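Local coordinates for beta-N-acetylglucosaminidase-like protein Glycoside hydrolase family 20 (Flavobacterium johnsoniae, PDB 6YHH), which probably removes terminal N-acetylhexosamine units from chitin-derived oligosaccharides, as a family 20 beta-N-acetylglucosaminidase (chitobiase), at residues A[184-189]-A[278-283]; A[385-390]-A[414-419]; A[448-453]-A[461-466]; A[452-457]-A[539-544]; A[507-512]-A[528-533]. All coordinates share one frame; numbering follows the deposited sequence.

In the fold
Following the chain from its N terminus, interaction 1 closes the first long loop, bringing the turn after strand 177-184 against the segment 278-283 that precedes helix 289-302. Interaction 2 then joins the loops that follow strands 379-382 and 406-408. Interaction 3 closes a short excursion between strand 443-450 and helix 460-464, and touches interaction 2 through Asp415 and Trp451. Interaction 4 starts from an overlapping segment, sharing Thr452 and Glu453, but reaches forward to 539-544 and so ties the catalytic TIM barrel to the C-terminal part of the chain. Interaction 5 is nested inside that last loop and joins helices 507-517 and 523-529.

Interaction 1 of 5, residues A[184-189]-A[278-283]; sequences DDQGWR and GIFSPT
The ring of Phe280 turns its edge to the carboxylate of Asp185: OD2 lies near the ring plane, 3.7 Å from CD2 of Phe280, and the two planes stand 71° apart. Water 1 also sits in the plane at the ring edge. The amide of Gln186 approaches obliquely, its plane steeply inclined to the ring. Two loops of the catalytic TIM barrel meet here, 278-283 and the type I beta turn from Asp184 to Gly187, which closes a beta hairpin between the antiparallel strands 177-184 and 187-188.

Three waters fill out the polar side of the contact. Water 1 lies 2.7 Å from OD2 of Asp185, accepts from NE2 of Gln186 and also lies within hydrogen-bonding distance of Gly278 O. Water 2 donates to Asp185 OD2 and accepts from the backbone N of Phe280, at 2.9 Å. The carboxylate is thus tied to segment 278-283 by solvent, while Ser238 holds its OD1 directly. Arg155 binds OE1 of Gln186 and Asn276 O receives its NE2, so both ends of that amide are fixed in rotation.

The side chain of Asp185 lies about 7 Å from that of Glu317, the predicted proton donor, which places this water-bridged contact beside the probable active site. Water 3 lies 2.8 Å from OD1 of Asp185 and 2.9 Å from Pro282 O.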
# COMPACT_ATOMS: atom_id res chain seq x y z
N ASP A 184 -16.61 18.07 3.53
CA ASP A 184 -17.71 18.14 2.61
C ASP A 184 -18.91 17.52 3.34
O ASP A 184 -18.88 17.31 4.61
CB ASP A 184 -17.36 17.45 1.28
CG ASP A 184 -18.07 18.04 0.11
OD1 ASP A 184 -19.32 17.87 0.04
OD2 ASP A 184 -17.44 18.71 -0.72
N ASP A 185 -19.99 17.26 2.62
CA ASP A 185 -21.22 16.75 3.25
C ASP A 185 -21.03 15.38 3.94
O ASP A 185 -21.75 15.02 4.87
CB ASP A 185 -22.35 16.59 2.21
CG ASP A 185 -22.82 17.91 1.62
OD1 ASP A 185 -23.49 18.68 2.38
OD2 ASP A 185 -22.51 18.10 0.40
N GLN A 186 -20.06 14.65 3.42
CA GLN A 186 -19.82 13.26 3.77
C GLN A 186 -18.78 13.09 4.90
O GLN A 186 -18.38 11.95 5.19
CB GLN A 186 -19.36 12.51 2.51
CG GLN A 186 -20.41 12.42 1.45
CD GLN A 186 -20.59 13.66 0.58
OE1 GLN A 186 -19.86 14.64 0.68
NE2 GLN A 186 -21.60 13.64 -0.23
N GLY A 187 -18.27 14.23 5.44
CA GLY A 187 -17.37 14.14 6.56
C GLY A 187 -16.39 15.28 6.67
O GLY A 187 -16.02 15.86 5.69
N TRP A 188 -16.06 15.59 7.92
CA TRP A 188 -15.06 16.56 8.36
C TRP A 188 -13.78 15.86 8.77
O TRP A 188 -13.85 14.92 9.62
CB TRP A 188 -15.62 17.33 9.61
CG TRP A 188 -14.66 18.24 10.22
CD1 TRP A 188 -13.67 17.90 11.05
CD2 TRP A 188 -14.55 19.66 10.04
NE1 TRP A 188 -12.92 18.98 11.37
CE2 TRP A 188 -13.44 20.08 10.77
CE3 TRP A 188 -15.26 20.61 9.31
CZ2 TRP A 188 -13.02 21.42 10.80
CZ3 TRP A 188 -14.88 21.91 9.34
CH2 TRP A 188 -13.75 22.30 10.05
N ARG A 189 -12.65 16.23 8.19
CA ARG A 189 -11.42 15.48 8.34
C ARG A 189 -10.24 16.11 9.10
O ARG A 189 -9.13 15.55 9.01
CB ARG A 189 -10.90 15.09 6.96
CG ARG A 189 -11.91 14.31 6.12
CD ARG A 189 -12.45 13.06 6.83
NE ARG A 189 -13.35 12.31 5.95
CZ ARG A 189 -14.34 11.53 6.39
NH1 ARG A 189 -14.59 11.39 7.70
NH2 ARG A 189 -15.11 10.90 5.57
N GLY A 278 -23.99 13.76 -4.34
CA GLY A 278 -24.94 14.75 -4.88
C GLY A 278 -24.73 16.15 -4.32
O GLY A 278 -23.68 16.47 -3.84
N ILE A 279 -25.71 16.98 -4.61
CA ILE A 279 -25.76 18.36 -4.16
C ILE A 279 -26.82 18.42 -3.12
O ILE A 279 -28.00 18.05 -3.41
CB ILE A 279 -26.09 19.34 -5.31
CG1 ILE A 279 -25.07 19.21 -6.43
CG2 ILE A 279 -26.08 20.74 -4.72
CD1 ILE A 279 -25.39 19.98 -7.71
N PHE A 280 -26.50 18.89 -1.93
CA PHE A 280 -27.40 18.84 -0.79
C PHE A 280 -27.77 20.22 -0.30
O PHE A 280 -27.04 21.23 -0.57
CB PHE A 280 -26.82 17.93 0.31
CG PHE A 280 -26.60 16.50 -0.18
CD1 PHE A 280 -27.65 15.58 -0.24
CD2 PHE A 280 -25.40 16.13 -0.71
CE1 PHE A 280 -27.47 14.32 -0.83
CE2 PHE A 280 -25.20 14.87 -1.24
CZ PHE A 280 -26.22 13.97 -1.30
N SER A 281 -28.89 20.29 0.43
CA SER A 281 -29.37 21.57 0.94
C SER A 281 -28.73 22.19 2.21
O SER A 281 -28.85 23.40 2.38
CB SER A 281 -30.87 21.47 1.12
OG SER A 281 -31.18 20.61 2.14
N PRO A 282 -28.09 21.42 3.10
CA PRO A 282 -27.65 22.05 4.34
C PRO A 282 -26.56 23.13 4.07
O PRO A 282 -25.59 22.88 3.37
CB PRO A 282 -27.06 20.88 5.15
CG PRO A 282 -27.88 19.69 4.69
CD PRO A 282 -28.04 19.94 3.22
N THR A 283 -26.81 24.31 4.56
CA THR A 283 -26.03 25.48 4.25
C THR A 283 -25.86 26.31 5.52
O THR A 283 -26.85 26.62 6.25
CB THR A 283 -26.77 26.39 3.18
OG1 THR A 283 -27.20 25.62 2.07
CG2 THR A 283 -25.89 27.48 2.63
O HOH W 1 -21.83 16.41 -1.60
O HOH W 2 -23.73 19.56 -1.63
O HOH W 3 -25.17 20.71 1.42

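Interaction 2 of 5, residues A[385-390]-A[414-419]; sequences GPNEGM and IDLMYP
Asn387 and Tyr418 reach toward each other from opposite directions, and ND2 of Asn387 donates to OH of Tyr418 at 3.0 Å with an N-H...O angle of 151°. The amide meets the phenol at the ring edge rather than over a face, with the two planes 48° apart; the hydroxyl is tilted 17° out of the amide plane. Leu416 also approaches Asn387 from the opposite direction. Its CD1 lies 3.7 Å from ND2 of Asn387, while its CB packs over one face of the Tyr418 ring, offset toward the rim. Water 4 sits in the ring plane at the edge, 2.6 Å from Tyr418 OH, and donates weakly to OD1 of Asn387.

The side chain of Asn387 is about 9 Å from that of Glu317, the predicted proton donor, and that of Leu416 about 6 Å from a bound Tris molecule, so the contact lies near the probable active site. It links the barrel loops after strands 379-382 and 406-408. In the 414-419 loop, Ile414 packs on helices 460-464 and 467-476, and Arg467 binds the carbonyls of Ile414 and Tyr418.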
# COMPACT_ATOMS: atom_id res chain seq x y z
N GLY A 385 -18.39 24.38 -16.50
CA GLY A 385 -18.28 24.26 -17.94
C GLY A 385 -19.53 23.57 -18.47
O GLY A 385 -20.61 23.70 -17.90
N PRO A 386 -19.42 22.81 -19.54
CA PRO A 386 -20.63 22.25 -20.12
C PRO A 386 -21.47 21.32 -19.25
O PRO A 386 -22.66 21.26 -19.40
CB PRO A 386 -20.12 21.51 -21.38
CG PRO A 386 -18.66 21.23 -21.07
CD PRO A 386 -18.22 22.48 -20.31
N ASN A 387 -20.84 20.60 -18.33
CA ASN A 387 -21.60 19.79 -17.37
C ASN A 387 -22.55 20.61 -16.46
O ASN A 387 -23.50 20.05 -15.91
CB ASN A 387 -20.67 18.95 -16.48
CG ASN A 387 -19.89 17.91 -17.22
OD1 ASN A 387 -20.16 17.57 -18.39
ND2 ASN A 387 -18.85 17.41 -16.58
N GLU A 388 -22.29 21.89 -16.31
CA GLU A 388 -23.07 22.87 -15.50
C GLU A 388 -23.79 23.85 -16.40
O GLU A 388 -24.31 24.86 -15.95
CB GLU A 388 -22.10 23.59 -14.55
CG GLU A 388 -21.38 22.71 -13.54
CD GLU A 388 -20.33 21.76 -14.08
OE1 GLU A 388 -19.50 22.19 -14.94
OE2 GLU A 388 -20.28 20.59 -13.57
N GLY A 389 -23.82 23.53 -17.70
CA GLY A 389 -24.47 24.37 -18.72
C GLY A 389 -23.75 25.62 -19.14
O GLY A 389 -24.38 26.55 -19.70
N MET A 390 -22.45 25.67 -18.88
CA MET A 390 -21.61 26.83 -19.15
C MET A 390 -20.63 26.52 -20.27
O MET A 390 -20.51 25.38 -20.69
CB MET A 390 -20.80 27.16 -17.92
CG MET A 390 -21.24 28.43 -17.22
SD MET A 390 -21.50 28.06 -15.50
CE MET A 390 -23.28 27.98 -15.73
N ILE A 414 -10.75 14.52 -13.30
CA ILE A 414 -10.26 13.14 -13.54
C ILE A 414 -11.21 12.09 -12.89
O ILE A 414 -11.25 10.95 -13.32
CB ILE A 414 -8.82 12.97 -12.98
CG1 ILE A 414 -8.63 13.56 -11.61
CG2 ILE A 414 -7.82 13.65 -13.86
CD1 ILE A 414 -7.34 13.15 -10.93
N ASP A 415 -12.01 12.49 -11.88
CA ASP A 415 -12.93 11.57 -11.29
C ASP A 415 -14.01 11.09 -12.20
O ASP A 415 -14.61 10.03 -11.94
CB ASP A 415 -13.56 12.21 -10.03
CG ASP A 415 -14.36 13.42 -10.36
OD1 ASP A 415 -13.79 14.32 -11.00
OD2 ASP A 415 -15.57 13.51 -9.96
N LEU A 416 -14.31 11.84 -13.31
CA LEU A 416 -15.44 11.51 -14.17
C LEU A 416 -15.10 10.46 -15.21
O LEU A 416 -15.90 10.12 -16.06
CB LEU A 416 -15.92 12.84 -14.80
CG LEU A 416 -16.43 13.84 -13.72
CD1 LEU A 416 -16.90 15.14 -14.43
CD2 LEU A 416 -17.44 13.30 -12.73
N MET A 417 -13.84 10.04 -15.20
CA MET A 417 -13.37 8.90 -16.02
C MET A 417 -13.32 9.17 -17.51
O MET A 417 -13.42 8.24 -18.35
CB MET A 417 -14.13 7.58 -15.70
CG MET A 417 -14.20 7.28 -14.19
SD MET A 417 -12.64 7.47 -13.32
CE MET A 417 -11.73 6.09 -13.96
N TYR A 418 -13.16 10.42 -17.85
CA TYR A 418 -12.99 10.80 -19.31
C TYR A 418 -11.64 10.34 -19.86
O TYR A 418 -10.66 10.11 -19.15
CB TYR A 418 -13.14 12.32 -19.43
CG TYR A 418 -14.43 12.95 -18.97
CD1 TYR A 418 -15.64 12.42 -19.26
CD2 TYR A 418 -14.42 14.17 -18.29
CE1 TYR A 418 -16.81 13.01 -18.91
CE2 TYR A 418 -15.59 14.79 -17.93
CZ TYR A 418 -16.78 14.22 -18.22
OH TYR A 418 -17.99 14.85 -17.88
N PRO A 419 -11.57 10.23 -21.20
CA PRO A 419 -10.31 9.85 -21.83
C PRO A 419 -9.20 10.86 -21.56
O PRO A 419 -9.48 12.08 -21.44
CB PRO A 419 -10.65 9.84 -23.32
CG PRO A 419 -12.14 9.81 -23.38
CD PRO A 419 -12.65 10.53 -22.14
O HOH W 4 -20.21 14.15 -18.98

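Interaction 3 of 5, residues A[448-453]-A[461-466]; sequences ATMWTE and DSRVWP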
# COMPACT_ATOMS: atom_id res chain seq x y z
N ALA A 448 -5.78 19.33 -11.36
CA ALA A 448 -6.60 18.08 -11.50
C ALA A 448 -7.37 17.92 -10.20
O ALA A 448 -6.77 18.11 -9.10
CB ALA A 448 -5.72 16.89 -11.75
N THR A 449 -8.65 17.58 -10.29
CA THR A 449 -9.46 17.42 -9.09
C THR A 449 -9.93 15.99 -8.91
O THR A 449 -10.78 15.52 -9.64
CB THR A 449 -10.72 18.31 -9.06
OG1 THR A 449 -11.56 18.02 -10.22
CG2 THR A 449 -10.35 19.77 -9.05
N MET A 450 -9.39 15.30 -7.93
CA MET A 450 -9.83 13.94 -7.60
C MET A 450 -10.86 13.89 -6.50
O MET A 450 -10.55 13.72 -5.30
CB MET A 450 -8.69 13.00 -7.24
CG MET A 450 -9.17 11.54 -7.17
SD MET A 450 -9.87 10.95 -8.73
CE MET A 450 -10.88 9.61 -8.09
N TRP A 451 -12.09 14.14 -6.91
CA TRP A 451 -13.29 13.92 -6.10
C TRP A 451 -13.44 12.41 -5.82
O TRP A 451 -13.16 11.58 -6.69
CB TRP A 451 -14.50 14.47 -6.74
CG TRP A 451 -14.39 15.91 -7.11
CD1 TRP A 451 -14.10 16.43 -8.33
CD2 TRP A 451 -14.33 17.01 -6.20
NE1 TRP A 451 -13.96 17.81 -8.26
CE2 TRP A 451 -14.05 18.17 -6.95
CE3 TRP A 451 -14.47 17.12 -4.84
CZ2 TRP A 451 -14.04 19.45 -6.38
CZ3 TRP A 451 -14.47 18.37 -4.27
CH2 TRP A 451 -14.24 19.51 -5.01
N THR A 452 -13.83 12.05 -4.58
CA THR A 452 -13.76 10.64 -4.16
C THR A 452 -15.07 9.94 -3.83
O THR A 452 -15.04 8.88 -3.19
CB THR A 452 -12.73 10.46 -3.04
OG1 THR A 452 -13.07 11.27 -1.89
CG2 THR A 452 -11.36 10.76 -3.48
N GLU A 453 -16.18 10.39 -4.41
CA GLU A 453 -17.42 9.63 -4.30
C GLU A 453 -17.24 8.18 -4.64
O GLU A 453 -17.82 7.29 -3.96
CB GLU A 453 -18.49 10.16 -5.20
CG GLU A 453 -19.05 11.55 -4.87
CD GLU A 453 -18.34 12.74 -5.40
OE1 GLU A 453 -17.13 12.64 -5.76
OE2 GLU A 453 -19.06 13.78 -5.52
N ASP A 461 -5.47 5.61 -6.61
CA ASP A 461 -4.36 5.80 -7.55
C ASP A 461 -4.72 5.38 -9.01
O ASP A 461 -4.27 6.07 -9.97
CB ASP A 461 -3.12 5.05 -7.11
CG ASP A 461 -2.53 5.55 -5.84
OD1 ASP A 461 -2.89 6.62 -5.40
OD2 ASP A 461 -1.62 4.81 -5.30
N SER A 462 -5.58 4.35 -9.18
CA SER A 462 -6.00 3.94 -10.50
C SER A 462 -6.81 5.01 -11.21
O SER A 462 -6.93 5.01 -12.47
CB SER A 462 -6.82 2.65 -10.47
OG SER A 462 -8.10 2.80 -9.96
N ARG A 463 -7.47 5.84 -10.45
CA ARG A 463 -8.22 6.99 -11.02
C ARG A 463 -7.28 8.17 -11.32
O ARG A 463 -7.36 8.83 -12.39
CB ARG A 463 -9.37 7.38 -10.06
CG ARG A 463 -10.64 6.55 -10.31
CD ARG A 463 -10.49 5.05 -10.27
NE ARG A 463 -11.73 4.40 -10.72
CZ ARG A 463 -11.75 3.28 -11.47
NH1 ARG A 463 -10.64 2.57 -11.68
NH2 ARG A 463 -12.94 2.82 -11.92
N VAL A 464 -6.39 8.50 -10.40
CA VAL A 464 -5.49 9.67 -10.56
C VAL A 464 -4.44 9.45 -11.64
O VAL A 464 -4.20 10.37 -12.43
CB VAL A 464 -4.85 10.06 -9.22
CG1 VAL A 464 -3.93 11.26 -9.36
CG2 VAL A 464 -5.97 10.39 -8.27
N TRP A 465 -3.84 8.28 -11.67
CA TRP A 465 -2.65 7.95 -12.50
C TRP A 465 -2.99 6.88 -13.48
O TRP A 465 -3.67 5.89 -13.12
CB TRP A 465 -1.50 7.50 -11.59
CG TRP A 465 -1.21 8.52 -10.48
CD1 TRP A 465 -1.56 8.43 -9.13
CD2 TRP A 465 -0.59 9.81 -10.64
NE1 TRP A 465 -1.19 9.60 -8.49
CE2 TRP A 465 -0.59 10.45 -9.40
CE3 TRP A 465 -0.07 10.52 -11.78
CZ2 TRP A 465 -0.12 11.73 -9.23
CZ3 TRP A 465 0.44 11.78 -11.59
CH2 TRP A 465 0.39 12.40 -10.30
N PRO A 466 -2.51 6.98 -14.75
CA PRO A 466 -1.53 7.95 -15.18
C PRO A 466 -2.10 9.22 -15.80
O PRO A 466 -1.31 10.07 -16.28
CB PRO A 466 -0.73 7.19 -16.23
CG PRO A 466 -1.82 6.36 -16.89
CD PRO A 466 -2.72 5.94 -15.74
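Arg463 and Val464, consecutive residues near the end of helix 460-464, receive the side chain of Met450 from strand 443-450. Arg463 comes first, offering its aliphatic base: CB lies 3.3 Å from CE of Met450, a close approach, and CG lies 3.8 Å from the same methyl. Beyond CG the arginine bends at chi2 (55°) and leads its guanidinium away from the methionine. There NH1 donates to OG of Ser462 at 3.1 Å and also to Cys560 O, while NH2 reaches Ala557 O.

Val464 follows with CG2, which rests 3.6 Å from CG of Met450 and also touches CB and the sulfur. Met450 has CG anti to its backbone N (chi1 -169°) and a chain bent at chi2, which brings CG against the valine and CE against the arginine. CG1 of Val464 lies over one face of the Trp465 ring, offset toward the rim. Trp465 leaves helical geometry, and Pro466 follows through a cis peptide bond.

The strand belongs to the catalytic TIM barrel, and the helix packs against its outer side. Between the two segments the meeting is made by carbon and sulfur, a buried apolar seam, with the arginine's charge carried off to carbonyls of the C-terminal region.

Interaction 4 of 5, residues A[452-457]-A[539-544]; sequences TELATP and TRNKGG
A type I beta turn from Thr452 to Ala455 presents Leu454 to the irregular segment 539-544, with the backbones closest at Leu454 and Asn541, whose CA atoms are 8.2 Å apart. The leucine packs against two consecutive residues. Its CD1 lies against the aliphatic chain of Arg540, 4.1 Å from CG of that residue, and also meets CB of Asn541; the leucine and arginine side chains slide past each other in opposite directions. CD2 of Leu454 meets Asn541, 3.9 Å from ND2 and 4.0 Å from CB of that residue.

A chi1 of 174° and a chain extended as far as NE carry the guanidinium of Arg540 past the leucine to a salt bridge with Asp558; Arg540 NE is hydrogen-bonded to Tyr547 OH. Arg540 thus gives Leu454 its aliphatic chain while its charge is engaged farther along. Asn541 offers CB and ND2, while its OD1 accepts from the backbone N of Tyr547.

The contact packs the loop after strand 443-450 against the loop between strand 532-534 and helix 556-559. The former leaves the C-terminal end of a barrel strand, where the loops of a TIM barrel form the catalytic face; its Glu453 hydrogen-bonds through OE2 to a bound Tris molecule, probably from the crystallisation liquor.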
# COMPACT_ATOMS: atom_id res chain seq x y z
N THR A 452 -13.83 12.05 -4.58
CA THR A 452 -13.76 10.64 -4.16
C THR A 452 -15.07 9.94 -3.83
O THR A 452 -15.04 8.88 -3.19
CB THR A 452 -12.73 10.46 -3.04
OG1 THR A 452 -13.07 11.27 -1.89
CG2 THR A 452 -11.36 10.76 -3.48
N GLU A 453 -16.18 10.39 -4.41
CA GLU A 453 -17.42 9.63 -4.30
C GLU A 453 -17.24 8.18 -4.64
O GLU A 453 -17.82 7.29 -3.96
CB GLU A 453 -18.49 10.16 -5.20
CG GLU A 453 -19.05 11.55 -4.87
CD GLU A 453 -18.34 12.74 -5.40
OE1 GLU A 453 -17.13 12.64 -5.76
OE2 GLU A 453 -19.06 13.78 -5.52
N LEU A 454 -16.48 7.90 -5.74
CA LEU A 454 -16.37 6.61 -6.29
C LEU A 454 -14.93 6.04 -6.29
O LEU A 454 -14.59 5.25 -7.16
CB LEU A 454 -16.94 6.56 -7.72
CG LEU A 454 -18.38 7.08 -7.88
CD1 LEU A 454 -18.85 7.15 -9.37
CD2 LEU A 454 -19.38 6.28 -6.99
N ALA A 455 -14.12 6.49 -5.35
CA ALA A 455 -12.74 6.00 -5.21
C ALA A 455 -12.42 5.79 -3.75
O ALA A 455 -12.38 6.73 -2.98
CB ALA A 455 -11.78 6.94 -5.84
N THR A 456 -12.05 4.57 -3.44
CA THR A 456 -11.58 4.21 -2.08
C THR A 456 -10.10 4.41 -2.03
O THR A 456 -9.46 4.65 -3.05
CB THR A 456 -11.86 2.73 -1.85
OG1 THR A 456 -11.21 1.98 -2.90
CG2 THR A 456 -13.39 2.45 -1.88
N PRO A 457 -9.52 4.27 -0.85
CA PRO A 457 -8.03 4.28 -0.82
C PRO A 457 -7.40 3.24 -1.70
O PRO A 457 -6.27 3.44 -2.16
CB PRO A 457 -7.71 3.96 0.64
CG PRO A 457 -8.90 4.53 1.33
CD PRO A 457 -10.10 4.26 0.50
N THR A 539 -22.92 8.99 -14.87
CA THR A 539 -23.71 7.86 -15.19
C THR A 539 -23.38 6.57 -14.48
O THR A 539 -24.13 5.57 -14.57
CB THR A 539 -23.69 7.63 -16.72
OG1 THR A 539 -22.36 7.28 -17.18
CG2 THR A 539 -24.14 8.88 -17.43
N ARG A 540 -22.26 6.48 -13.79
CA ARG A 540 -21.98 5.30 -13.01
C ARG A 540 -22.88 5.20 -11.77
O ARG A 540 -23.43 4.13 -11.49
CB ARG A 540 -20.49 5.19 -12.59
CG ARG A 540 -20.20 4.01 -11.64
CD ARG A 540 -18.73 3.58 -11.57
NE ARG A 540 -18.66 2.47 -10.63
CZ ARG A 540 -17.58 2.02 -9.99
NH1 ARG A 540 -16.39 2.50 -10.26
NH2 ARG A 540 -17.65 1.02 -9.17
N ASN A 541 -22.96 6.28 -11.02
CA ASN A 541 -23.75 6.32 -9.76
C ASN A 541 -24.95 7.18 -10.06
O ASN A 541 -24.96 8.39 -9.72
CB ASN A 541 -22.89 6.93 -8.71
CG ASN A 541 -23.54 6.94 -7.34
OD1 ASN A 541 -24.58 6.33 -7.16
ND2 ASN A 541 -22.99 7.69 -6.41
N LYS A 542 -25.95 6.62 -10.71
CA LYS A 542 -27.03 7.43 -11.23
C LYS A 542 -27.80 8.06 -10.09
O LYS A 542 -28.24 7.39 -9.17
CB LYS A 542 -27.95 6.61 -12.10
CG LYS A 542 -27.21 6.02 -13.28
CD LYS A 542 -28.06 5.08 -14.12
CE LYS A 542 -27.32 4.70 -15.39
NZ LYS A 542 -26.16 3.83 -15.14
N GLY A 543 -27.96 9.38 -10.16
CA GLY A 543 -28.67 10.10 -9.11
C GLY A 543 -27.95 10.19 -7.81
O GLY A 543 -28.53 10.69 -6.79
N GLY A 544 -26.74 9.61 -7.74
CA GLY A 544 -25.99 9.66 -6.48
C GLY A 544 -26.40 8.64 -5.46
O GLY A 544 -25.76 8.55 -4.40

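Interaction 5 of 5, residues A[507-512]-A[528-533]; sequences KNKAVI and FTNVCE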
# COMPACT_ATOMS: atom_id res chain seq x y z
N LYS A 507 -1.03 -2.30 -9.69
CA LYS A 507 -1.02 -3.52 -8.84
C LYS A 507 -2.34 -3.80 -8.13
O LYS A 507 -2.71 -4.98 -7.95
CB LYS A 507 0.17 -3.47 -7.84
CG LYS A 507 0.05 -2.48 -6.71
CD LYS A 507 1.36 -2.33 -5.97
CE LYS A 507 1.23 -1.47 -4.77
NZ LYS A 507 2.58 -1.16 -4.13
N ASN A 508 -3.07 -2.75 -7.72
CA ASN A 508 -4.32 -2.98 -7.03
C ASN A 508 -5.39 -3.53 -8.00
O ASN A 508 -6.35 -4.13 -7.56
CB ASN A 508 -4.80 -1.72 -6.27
CG ASN A 508 -4.21 -1.58 -4.89
OD1 ASN A 508 -4.62 -0.65 -4.06
ND2 ASN A 508 -3.26 -2.42 -4.58
N LYS A 509 -5.24 -3.36 -9.32
CA LYS A 509 -6.16 -3.91 -10.26
C LYS A 509 -6.16 -5.42 -10.16
O LYS A 509 -7.19 -6.05 -10.20
CB LYS A 509 -5.72 -3.50 -11.69
CG LYS A 509 -6.54 -4.07 -12.81
CD LYS A 509 -5.94 -3.63 -14.13
CE LYS A 509 -6.77 -4.13 -15.26
NZ LYS A 509 -6.35 -3.49 -16.55
N ALA A 510 -4.98 -6.01 -9.95
CA ALA A 510 -4.92 -7.51 -9.86
C ALA A 510 -5.58 -8.04 -8.60
O ALA A 510 -6.12 -9.12 -8.61
CB ALA A 510 -3.47 -8.03 -9.93
N VAL A 511 -5.52 -7.31 -7.49
CA VAL A 511 -6.20 -7.64 -6.32
C VAL A 511 -7.72 -7.72 -6.57
O VAL A 511 -8.41 -8.68 -6.14
CB VAL A 511 -5.98 -6.60 -5.22
CG1 VAL A 511 -6.83 -6.92 -4.01
CG2 VAL A 511 -4.49 -6.53 -4.88
N ILE A 512 -8.24 -6.70 -7.24
CA ILE A 512 -9.67 -6.66 -7.59
C ILE A 512 -10.02 -7.83 -8.51
O ILE A 512 -11.02 -8.50 -8.30
CB ILE A 512 -10.07 -5.33 -8.21
CG1 ILE A 512 -9.98 -4.25 -7.09
CG2 ILE A 512 -11.48 -5.35 -8.73
CD1 ILE A 512 -9.91 -2.84 -7.66
N PHE A 528 -10.23 -8.87 -20.50
CA PHE A 528 -11.52 -8.18 -20.72
C PHE A 528 -11.47 -6.72 -20.18
O PHE A 528 -12.10 -5.84 -20.78
CB PHE A 528 -12.70 -8.94 -20.11
CG PHE A 528 -14.03 -8.56 -20.73
CD1 PHE A 528 -14.23 -8.67 -22.12
CD2 PHE A 528 -15.09 -8.13 -19.97
CE1 PHE A 528 -15.43 -8.23 -22.68
CE2 PHE A 528 -16.29 -7.73 -20.52
CZ PHE A 528 -16.46 -7.80 -21.90
N THR A 529 -10.73 -6.43 -19.10
CA THR A 529 -10.61 -5.03 -18.69
C THR A 529 -10.02 -4.18 -19.78
O THR A 529 -10.30 -2.98 -19.88
CB THR A 529 -9.79 -4.77 -17.44
OG1 THR A 529 -8.40 -5.01 -17.74
CG2 THR A 529 -10.24 -5.57 -16.30
N ASN A 530 -9.22 -4.79 -20.68
CA ASN A 530 -8.56 -4.06 -21.74
C ASN A 530 -9.39 -3.64 -22.94
O ASN A 530 -8.87 -2.95 -23.85
CB ASN A 530 -7.27 -4.81 -22.16
CG ASN A 530 -6.25 -4.89 -21.07
OD1 ASN A 530 -6.17 -4.03 -20.19
ND2 ASN A 530 -5.41 -5.88 -21.16
N VAL A 531 -10.71 -3.94 -22.91
CA VAL A 531 -11.69 -3.38 -23.80
C VAL A 531 -12.83 -2.69 -23.12
O VAL A 531 -13.73 -2.25 -23.80
CB VAL A 531 -12.22 -4.40 -24.82
CG1 VAL A 531 -11.09 -4.76 -25.76
CG2 VAL A 531 -12.90 -5.64 -24.18
N CYS A 532 -12.76 -2.53 -21.80
CA CYS A 532 -13.89 -1.97 -21.04
C CYS A 532 -13.44 -0.72 -20.21
O CYS A 532 -12.29 -0.63 -19.81
CB CYS A 532 -14.47 -2.96 -20.08
SG CYS A 532 -15.29 -4.38 -20.80
N GLU A 533 -14.34 0.23 -20.13
CA GLU A 533 -14.11 1.50 -19.43
C GLU A 533 -15.25 1.81 -18.51
O GLU A 533 -16.37 1.59 -18.82
CB GLU A 533 -13.83 2.61 -20.43
CG GLU A 533 -12.65 2.26 -21.35
CD GLU A 533 -12.34 3.33 -22.39
OE1 GLU A 533 -12.94 4.42 -22.44
OE2 GLU A 533 -11.51 3.05 -23.29
O HOH W 5 -7.18 -1.90 -18.92
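NZ of Lys509 donates to OG1 of Thr529 at 2.8 Å, the two side chains meeting tip to tip. The lysine chain is fully stretched, from chi1 (176°) all the way to the amine, which spans the gap between backbones whose nearest CA atoms, those of Lys509 and Thr529, are 9.6 Å apart. Its CE also comes close to the hydroxyl, 3.1 Å from OG1, and rests near CB and CG2 of the threonine.

OG1 of Thr529 has a second partner, the carbonyl O of Asn526 one turn back along its own helix. Asn530 stands next in line, and water 5 mediates between it and the lysine: the water lies 2.7 Å from Asn530 OD1 and accepts weakly from NZ of Lys509. Within this contact the amine meets neutral oxygens, not a carboxylate.

The bond joins helix 507-517 to the end of helix 523-529, just before strand 532-534. Thr529 packs on Phe556 of helix 556-559, Asn530 touches helix 565-579, and on the first helix Lys507 and Val511 contact the second subunit.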